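Local coordinates for protein methylaspartate ammonia-lyase (Citrobacter amalonaticus, PDB 1KKO) that catalyses the reversible, magnesium-dependent anti elimination of ammonia from L-threo-3-methylaspartate to give mesaconate, a step of glutamate degradation, at residues Y12-F17 against I385-G390. Numbering follows the deposited sequence.
Sequences YSSFYF and IKPGMG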
loop_
_atom_site.group_PDB
_atom_site.type_symbol
_atom_site.label_atom_id
_atom_site.label_comp_id
_atom_site.label_asym_id
_atom_site.label_seq_id
_atom_site.Cartn_x
_atom_site.Cartn_y
_atom_site.Cartn_z
ATOM N N TYR A 12 -5.111 -8.320 -7.785
ATOM C CA TYR A 12 -5.597 -8.309 -6.421
ATOM C C TYR A 12 -5.732 -6.879 -5.938
ATOM O O TYR A 12 -4.856 -6.053 -6.174
ATOM C CB TYR A 12 -4.637 -9.074 -5.496
ATOM C CG TYR A 12 -4.673 -10.578 -5.694
ATOM C CD1 TYR A 12 -5.776 -11.310 -5.323
ATOM C CD2 TYR A 12 -3.609 -11.248 -6.259
ATOM C CE1 TYR A 12 -5.815 -12.666 -5.499
ATOM C CE2 TYR A 12 -3.638 -12.613 -6.439
ATOM C CZ TYR A 12 -4.746 -13.309 -6.057
ATOM O OH TYR A 12 -4.788 -14.669 -6.233
ATOM N N SER A 13 -6.851 -6.588 -5.283
ATOM C CA SER A 13 -7.043 -5.311 -4.611
ATOM C C SER A 13 -6.428 -5.400 -3.209
ATOM O O SER A 13 -5.888 -6.438 -2.813
ATOM C CB SER A 13 -8.508 -4.926 -4.571
ATOM O OG SER A 13 -9.272 -5.893 -3.895
ATOM N N SER A 14 -6.503 -4.320 -2.444
ATOM C CA SER A 14 -5.741 -4.230 -1.206
ATOM C C SER A 14 -6.443 -4.720 0.046
ATOM O O SER A 14 -5.966 -4.476 1.145
ATOM C CB SER A 14 -5.236 -2.812 -1.001
ATOM O OG SER A 14 -4.159 -2.525 -1.881
ATOM N N PHE A 15 -7.552 -5.434 -0.093
ATOM C CA PHE A 15 -8.094 -6.103 1.067
ATOM C C PHE A 15 -8.855 -7.355 0.640
ATOM O O PHE A 15 -8.340 -8.140 -0.161
ATOM C CB PHE A 15 -8.833 -5.156 2.044
ATOM C CG PHE A 15 -8.799 -5.663 3.468
ATOM C CD1 PHE A 15 -7.576 -5.861 4.101
ATOM C CD2 PHE A 15 -9.953 -5.997 4.139
ATOM C CE1 PHE A 15 -7.513 -6.391 5.350
ATOM C CE2 PHE A 15 -9.885 -6.514 5.427
ATOM C CZ PHE A 15 -8.670 -6.708 6.022
ATOM N N TYR A 16 -10.044 -7.538 1.196
ATOM C CA TYR A 16 -10.865 -8.731 1.039
ATOM C C TYR A 16 -12.302 -8.319 0.817
ATOM O O TYR A 16 -12.727 -7.237 1.226
ATOM C CB TYR A 16 -10.751 -9.623 2.320
ATOM C CG TYR A 16 -9.329 -10.055 2.437
ATOM C CD1 TYR A 16 -8.383 -9.204 2.966
ATOM C CD2 TYR A 16 -8.896 -11.245 1.872
ATOM C CE1 TYR A 16 -7.053 -9.532 2.941
ATOM C CE2 TYR A 16 -7.573 -11.574 1.839
ATOM C CZ TYR A 16 -6.650 -10.705 2.357
ATOM O OH TYR A 16 -5.316 -10.989 2.298
ATOM N N PHE A 17 -13.041 -9.173 0.127
ATOM C CA PHE A 17 -14.493 -9.087 0.090
ATOM C C PHE A 17 -14.996 -9.892 1.277
ATOM O O PHE A 17 -14.680 -11.079 1.390
ATOM C CB PHE A 17 -15.054 -9.704 -1.186
ATOM C CG PHE A 17 -14.731 -8.938 -2.436
ATOM C CD1 PHE A 17 -15.172 -7.641 -2.588
ATOM C CD2 PHE A 17 -14.010 -9.521 -3.459
ATOM C CE1 PHE A 17 -14.884 -6.941 -3.738
ATOM C CE2 PHE A 17 -13.746 -8.812 -4.608
ATOM C CZ PHE A 17 -14.170 -7.526 -4.734
ATOM N N ILE A 385 -7.771 7.888 3.675
ATOM C CA ILE A 385 -6.479 7.277 3.385
ATOM C C ILE A 385 -6.753 5.817 3.011
ATOM O O ILE A 385 -7.303 5.045 3.788
ATOM C CB ILE A 385 -5.564 7.416 4.599
ATOM C CG1 ILE A 385 -5.229 8.887 4.823
ATOM C CG2 ILE A 385 -4.306 6.600 4.412
ATOM C CD1 ILE A 385 -4.621 9.197 6.159
ATOM N N LYS A 386 -6.383 5.461 1.797
ATOM C CA LYS A 386 -6.743 4.181 1.230
ATOM C C LYS A 386 -5.765 3.832 0.115
ATOM O O LYS A 386 -5.005 4.692 -0.332
ATOM C CB LYS A 386 -8.175 4.266 0.682
ATOM C CG LYS A 386 -8.309 5.151 -0.543
ATOM C CD LYS A 386 -9.760 5.390 -0.918
ATOM C CE LYS A 386 -9.880 6.002 -2.288
ATOM N NZ LYS A 386 -11.297 6.111 -2.760
ATOM N N PRO A 387 -5.728 2.574 -0.329
ATOM C CA PRO A 387 -6.504 1.464 0.198
ATOM C C PRO A 387 -5.730 0.770 1.312
ATOM O O PRO A 387 -4.758 1.316 1.828
ATOM C CB PRO A 387 -6.591 0.557 -1.023
ATOM C CG PRO A 387 -5.248 0.700 -1.630
ATOM C CD PRO A 387 -4.848 2.134 -1.413
ATOM N N GLY A 388 -6.184 -0.421 1.684
ATOM C CA GLY A 388 -5.500 -1.238 2.667
ATOM C C GLY A 388 -5.892 -0.998 4.100
ATOM O O GLY A 388 -6.468 0.027 4.450
HETATM N N MSE A 389 -5.549 -1.976 4.926
HETATM C CA MSE A 389 -5.757 -1.903 6.364
HETATM C C MSE A 389 -4.457 -1.692 7.123
HETATM O O MSE A 389 -4.472 -1.593 8.342
HETATM C CB MSE A 389 -6.507 -3.132 6.876
HETATM C CG MSE A 389 -7.997 -3.065 6.559
HETATM SE SE MSE A 389 -8.852 -1.518 7.395
HETATM C CE MSE A 389 -10.615 -2.144 7.588
ATOM N N GLY A 390 -3.332 -1.583 6.426
ATOM C CA GLY A 390 -2.070 -1.339 7.098
ATOM C C GLY A 390 -1.847 0.106 7.486
ATOM O O GLY A 390 -0.971 0.397 8.305
#
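In the enolase superfamily an N-terminal domain closes over the mouth of a TIM barrel, and Ser14 and Phe15 make such a junction here with Pro387, Gly388 and Met389, present as selenomethionine. The first pair sits where strand 3-18 turns a corner; the others follow barrel strand 382-384, in the loop leading to helix 392-410. No hydrogen bond joins the two segments, so the fit depends on shape. The Phe15 ring receives Met389 over one face: Met389 CG stands 3.7 Å from the centroid of the Phe15 ring, 16° off its normal, in a CH-pi contact displaced toward the rim. The bend at chi2 (-61°) leaves the selenium nearly on the ring normal, and Met389 SE lies 5.4 Å from the centroid of the Phe15 ring, a longer Met-aromatic contact behind the CG one. The opposite face of Phe15 is taken by Tyr16, whose CD1 lies above the ring centre, so the phenyl group is sandwiched. At the preceding residue, Ser14 OG lies 3.4 Å from Pro387 CG and is hydrogen-bonded to Asn396 ND2 of the second subunit. Pro387 follows a cis peptide bond, and its ring also rests on Ala368 and Ile397. Gly388 CA comes 3.6 Å from Ser14 O; its positive phi (89°) would press a CB against the carbonyl O of Pro387. Phe15 also touches Cys361, assigned to the substrate site, and Met389 lies beside Gln172, which binds the substrate. The seam therefore borders the substrate pocket, as expected of the enolase-superfamily active site, set between the capping domain and the C-terminal ends of the barrel strands.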